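Local structure of L-amino acid deaminase (Proteus vulgaris, 5I39) at residues Lys152-Arg164 against Asp171-Ser183. The protein is a membrane-bound, FAD-containing flavoprotein that probably acts as an oxidoreductase, deaminating L-amino acids. Sequence-based numbering, arbitrary orientation. Where two conformers were deposited one is given.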
loop_
_atom_site.group_PDB
_atom_site.type_symbol
_atom_site.label_atom_id
_atom_site.label_comp_id
_atom_site.label_asym_id
_atom_site.label_seq_id
_atom_site.Cartn_x
_atom_site.Cartn_y
_atom_site.Cartn_z
ATOM N N LYS A 152 11.993 8.200 -14.124
ATOM C CA LYS A 152 11.243 9.317 -14.728
ATOM C C LYS A 152 10.983 10.487 -13.779
ATOM O O LYS A 152 10.027 11.241 -13.956
ATOM C CB LYS A 152 9.937 8.791 -15.346
ATOM C CG LYS A 152 10.186 7.758 -16.440
ATOM C CD LYS A 152 9.143 7.752 -17.544
ATOM C CE LYS A 152 9.641 6.995 -18.774
ATOM N NZ LYS A 152 10.123 7.887 -19.865
ATOM N N THR A 153 11.881 10.678 -12.820
ATOM C CA THR A 153 11.769 11.753 -11.842
ATOM C C THR A 153 12.795 12.832 -12.149
ATOM O O THR A 153 13.970 12.535 -12.374
ATOM C CB THR A 153 11.966 11.203 -10.434
ATOM O OG1 THR A 153 10.977 10.195 -10.223
ATOM C CG2 THR A 153 11.806 12.285 -9.385
ATOM N N ARG A 154 12.349 14.085 -12.143
ATOM C CA ARG A 154 13.198 15.198 -12.544
ATOM C C ARG A 154 12.638 16.514 -12.035
ATOM O O ARG A 154 11.445 16.623 -11.726
ATOM C CB ARG A 154 13.344 15.225 -14.068
ATOM C CG ARG A 154 12.032 15.332 -14.824
ATOM C CD ARG A 154 12.209 15.077 -16.314
ATOM N NE ARG A 154 10.892 14.933 -16.926
ATOM C CZ ARG A 154 10.094 15.938 -17.289
ATOM N NH1 ARG A 154 10.487 17.207 -17.199
ATOM N NH2 ARG A 154 8.890 15.663 -17.784
ATOM N N ILE A 155 13.509 17.513 -11.957
ATOM C CA ILE A 155 13.136 18.846 -11.493
ATOM C C ILE A 155 12.538 19.639 -12.656
ATOM O O ILE A 155 13.116 19.672 -13.747
ATOM C CB ILE A 155 14.363 19.594 -10.921
ATOM C CG1 ILE A 155 14.961 18.845 -9.716
ATOM C CG2 ILE A 155 14.027 21.039 -10.548
ATOM C CD1 ILE A 155 14.102 18.802 -8.469
ATOM N N ILE A 156 11.400 20.286 -12.408
ATOM C CA ILE A 156 10.735 21.103 -13.422
ATOM C C ILE A 156 10.489 22.537 -12.967
ATOM O O ILE A 156 10.359 22.829 -11.776
ATOM C CB ILE A 156 9.414 20.463 -13.916
ATOM C CG1 ILE A 156 8.371 20.356 -12.793
ATOM C CG2 ILE A 156 9.711 19.110 -14.552
ATOM C CD1 ILE A 156 6.997 19.950 -13.282
ATOM N N GLU A 157 10.445 23.409 -13.972
ATOM C CA GLU A 157 10.197 24.845 -13.821
ATOM C C GLU A 157 9.415 25.310 -15.042
ATOM O O GLU A 157 9.274 24.569 -16.011
ATOM C CB GLU A 157 11.511 25.627 -13.795
ATOM C CG GLU A 157 12.472 25.305 -12.662
ATOM C CD GLU A 157 13.854 25.880 -12.916
ATOM O OE1 GLU A 157 14.467 25.522 -13.946
ATOM O OE2 GLU A 157 14.329 26.687 -12.097
ATOM N N GLY A 158 8.954 26.553 -15.010
ATOM C CA GLY A 158 8.353 27.172 -16.190
ATOM C C GLY A 158 7.076 26.509 -16.672
ATOM O O GLY A 158 6.281 26.022 -15.866
ATOM N N ALA A 159 6.894 26.479 -17.990
ATOM C CA ALA A 159 5.633 26.057 -18.608
ATOM C C ALA A 159 5.138 24.693 -18.134
ATOM O O ALA A 159 3.957 24.538 -17.823
ATOM C CB ALA A 159 5.757 26.071 -20.124
ATOM N N GLU A 160 6.032 23.711 -18.067
ATOM C CA GLU A 160 5.631 22.366 -17.652
ATOM C C GLU A 160 5.087 22.360 -16.220
ATOM O O GLU A 160 4.072 21.726 -15.939
ATOM C CB GLU A 160 6.787 21.380 -17.782
ATOM C CG GLU A 160 6.342 19.934 -17.644
ATOM C CD GLU A 160 7.445 18.931 -17.900
ATOM O OE1 GLU A 160 8.644 19.281 -17.825
ATOM O OE2 GLU A 160 7.112 17.761 -18.163
ATOM N N LEU A 161 5.759 23.077 -15.326
ATOM C CA LEU A 161 5.286 23.212 -13.952
ATOM C C LEU A 161 3.959 23.964 -13.879
ATOM O O LEU A 161 3.034 23.551 -13.172
ATOM C CB LEU A 161 6.334 23.913 -13.088
ATOM C CG LEU A 161 5.960 24.145 -11.619
ATOM C CD1 LEU A 161 5.656 22.840 -10.901
ATOM C CD2 LEU A 161 7.076 24.892 -10.912
ATOM N N ASN A 162 3.875 25.073 -14.606
ATOM C CA ASN A 162 2.665 25.892 -14.611
ATOM C C ASN A 162 1.433 25.113 -15.060
ATOM O O ASN A 162 0.340 25.313 -14.525
ATOM C CB ASN A 162 2.854 27.119 -15.504
ATOM C CG ASN A 162 3.940 28.054 -14.998
ATOM O OD1 ASN A 162 4.281 28.053 -13.818
ATOM N ND2 ASN A 162 4.494 28.854 -15.900
ATOM N N GLN A 163 1.613 24.220 -16.031
ATOM C CA GLN A 163 0.517 23.380 -16.514
ATOM C C GLN A 163 0.042 22.408 -15.425
ATOM O O GLN A 163 -1.165 22.226 -15.248
ATOM C CB GLN A 163 0.928 22.641 -17.795
ATOM C CG GLN A 163 -0.110 21.680 -18.373
ATOM C CD GLN A 163 -1.455 22.328 -18.674
ATOM O OE1 GLN A 163 -1.528 23.504 -19.032
ATOM N NE2 GLN A 163 -2.531 21.554 -18.538
ATOM N N ARG A 164 0.983 21.813 -14.689
ATOM C CA ARG A 164 0.639 20.893 -13.594
ATOM C C ARG A 164 -0.032 21.599 -12.415
ATOM O O ARG A 164 -0.802 20.982 -11.687
ATOM C CB ARG A 164 1.874 20.155 -13.067
ATOM C CG ARG A 164 2.643 19.308 -14.071
ATOM C CD ARG A 164 1.853 18.168 -14.684
ATOM N NE ARG A 164 1.466 17.134 -13.720
ATOM C CZ ARG A 164 1.097 15.888 -14.032
ATOM N NH1 ARG A 164 1.065 15.467 -15.295
ATOM N NH2 ARG A 164 0.760 15.044 -13.065
ATOM N N ASP A 171 2.542 31.632 -6.863
ATOM C CA ASP A 171 3.426 31.519 -8.018
ATOM C C ASP A 171 4.574 30.559 -7.695
ATOM O O ASP A 171 5.702 30.974 -7.413
ATOM C CB ASP A 171 3.935 32.913 -8.422
ATOM C CG ASP A 171 4.569 32.942 -9.809
ATOM O OD1 ASP A 171 4.312 32.034 -10.629
ATOM O OD2 ASP A 171 5.318 33.904 -10.086
ATOM N N TRP A 172 4.267 29.264 -7.728
ATOM C CA TRP A 172 5.255 28.223 -7.444
ATOM C C TRP A 172 6.264 28.197 -8.590
ATOM O O TRP A 172 5.880 28.268 -9.756
ATOM C CB TRP A 172 4.594 26.849 -7.289
ATOM C CG TRP A 172 3.498 26.812 -6.259
ATOM C CD1 TRP A 172 2.160 26.723 -6.495
ATOM C CD2 TRP A 172 3.652 26.893 -4.839
ATOM N NE1 TRP A 172 1.466 26.732 -5.308
ATOM C CE2 TRP A 172 2.359 26.833 -4.274
ATOM C CE3 TRP A 172 4.755 27.011 -3.987
ATOM C CZ2 TRP A 172 2.139 26.884 -2.893
ATOM C CZ3 TRP A 172 4.539 27.054 -2.613
ATOM C CH2 TRP A 172 3.239 26.994 -2.080
ATOM N N LYS A 173 7.544 28.114 -8.245
ATOM C CA LYS A 173 8.642 28.288 -9.209
ATOM C C LYS A 173 9.389 27.015 -9.596
ATOM O O LYS A 173 9.975 26.960 -10.674
ATOM C CB LYS A 173 9.656 29.298 -8.658
ATOM C CG LYS A 173 9.110 30.706 -8.483
ATOM C CD LYS A 173 8.831 31.377 -9.818
ATOM C CE LYS A 173 8.488 32.844 -9.651
ATOM N NZ LYS A 173 8.310 33.545 -10.951
ATOM N N ILE A 174 9.389 26.005 -8.732
ATOM C CA ILE A 174 10.213 24.822 -8.956
ATOM C C ILE A 174 9.611 23.634 -8.222
ATOM O O ILE A 174 9.009 23.799 -7.163
ATOM C CB ILE A 174 11.682 25.093 -8.525
ATOM C CG1 ILE A 174 12.617 24.001 -9.049
ATOM C CG2 ILE A 174 11.807 25.257 -7.010
ATOM C CD1 ILE A 174 14.069 24.432 -9.087
ATOM N N ALA A 175 9.765 22.444 -8.789
ATOM C CA ALA A 175 9.243 21.234 -8.155
ATOM C C ALA A 175 9.959 19.997 -8.640
ATOM O O ALA A 175 10.506 19.973 -9.740
ATOM C CB ALA A 175 7.757 21.091 -8.425
ATOM N N GLY A 176 9.927 18.966 -7.806
ATOM C CA GLY A 176 10.304 17.625 -8.225
ATOM C C GLY A 176 9.105 16.931 -8.835
ATOM O O GLY A 176 8.049 16.850 -8.212
ATOM N N PHE A 177 9.279 16.427 -10.053
ATOM C CA PHE A 177 8.206 15.809 -10.829
ATOM C C PHE A 177 8.503 14.334 -11.019
ATOM O O PHE A 177 9.409 13.973 -11.770
ATOM C CB PHE A 177 8.100 16.510 -12.188
ATOM C CG PHE A 177 6.966 16.031 -13.078
ATOM C CD1 PHE A 177 5.716 15.656 -12.574
ATOM C CD2 PHE A 177 7.139 16.029 -14.457
ATOM C CE1 PHE A 177 4.689 15.267 -13.428
ATOM C CE2 PHE A 177 6.118 15.642 -15.310
ATOM C CZ PHE A 177 4.891 15.260 -14.798
ATOM N N GLU A 178 7.762 13.482 -10.318
ATOM C CA GLU A 178 7.831 12.045 -10.548
ATOM C C GLU A 178 6.790 11.780 -11.618
ATOM O O GLU A 178 5.605 11.583 -11.322
ATOM C CB GLU A 178 7.557 11.270 -9.262
ATOM C CG GLU A 178 7.618 9.761 -9.434
ATOM C CD GLU A 178 7.640 8.988 -8.133
ATOM O OE1 GLU A 178 8.054 9.534 -7.091
ATOM O OE2 GLU A 178 7.271 7.789 -8.166
ATOM N N GLU A 179 7.226 11.832 -12.875
ATOM C CA GLU A 179 6.290 11.855 -14.001
ATOM C C GLU A 179 5.425 10.601 -14.072
ATOM O O GLU A 179 4.277 10.662 -14.498
ATOM C CB GLU A 179 7.020 12.077 -15.330
ATOM C CG GLU A 179 6.050 12.181 -16.512
ATOM C CD GLU A 179 6.619 12.844 -17.752
ATOM O OE1 GLU A 179 7.848 12.885 -17.916
ATOM O OE2 GLU A 179 5.820 13.312 -18.592
ATOM N N ASP A 180 5.989 9.474 -13.657
ATOM C CA ASP A 180 5.283 8.197 -13.705
ATOM C C ASP A 180 4.726 7.755 -12.353
ATOM O O ASP A 180 4.480 6.569 -12.150
ATOM C CB ASP A 180 6.194 7.117 -14.289
ATOM C CG ASP A 180 7.326 6.745 -13.367
ATOM O OD1 ASP A 180 7.730 7.583 -12.521
ATOM O OD2 ASP A 180 7.806 5.603 -13.486
ATOM N N SER A 181 4.507 8.685 -11.424
ATOM C CA SER A 181 3.887 8.310 -10.155
ATOM C C SER A 181 2.540 7.652 -10.426
ATOM O O SER A 181 1.829 8.024 -11.367
ATOM C CB SER A 181 3.677 9.517 -9.250
ATOM O OG SER A 181 2.667 10.366 -9.765
ATOM N N GLY A 182 2.211 6.669 -9.599
ATOM C CA GLY A 182 0.950 5.967 -9.703
ATOM C C GLY A 182 -0.120 6.525 -8.798
ATOM O O GLY A 182 0.166 7.166 -7.784
ATOM N N SER A 183 -1.359 6.240 -9.172
ATOM C CA SER A 183 -2.539 6.554 -8.389
ATOM C C SER A 183 -3.413 5.314 -8.330
ATOM O O SER A 183 -3.587 4.644 -9.341
ATOM C CB SER A 183 -3.306 7.678 -9.075
ATOM O OG SER A 183 -4.553 7.936 -8.458
HETATM O O HOH W 1 10.442 7.795 -11.633
HETATM O O HOH W 2 10.213 12.185 -16.685
HETATM O O HOH W 3 10.796 9.362 -7.689
HETATM O O HOH W 4 12.556 28.285 -10.665
HETATM O O HOH W 5 9.077 28.322 -12.856
HETATM O O HOH W 6 6.426 29.146 -12.378
#
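R154 and F177 form a hydrogen-bonded antiparallel pair joining strands 153-156 and 175-178, with F177 N to R154 O at 2.7 Å. I156 and A175 pair likewise, and a further backbone bond, E179 N to K152 O, follows beyond the last bridge.

On the face carrying R154, I156, A175 and F177, R154, E160 and E179 form a salt-bridge network. The R154 guanidinium grips the E160 carboxylate end-on: NH1 and NH2 each take one oxygen on its syn side. R154 NH2 also bonds E179 OE1 at 3.0 Å, nearly straight (173°) but from above that carboxylate's plane. Three bonds to two carboxylates thus fix the guanidinium's rotation, and a water links NE to E179 OE1 and K152 O.

The F177 ring has E179 CA over one face. R154 NH2 lies at its edge, 3.7 Å from F177 CE2; F177 CE1 sits over the R164 guanidinium, the two planes 54° apart, and R164 NH2 bonds Q119 O.

Apolar contacts continue there, I156 CD1 against F177 CB and L161 CD1 against A175 CB (3.7 Å). On the reverse face, I155 CG2 meets I174 CG1 at 3.6 Å, and both isoleucines touch helix 128-143.

Strand 153-156, separated in the chain from 175-178 by helix 158-164, thus joins the large mixed sheet by antiparallel pairing with 175-178, itself paired with 117-123.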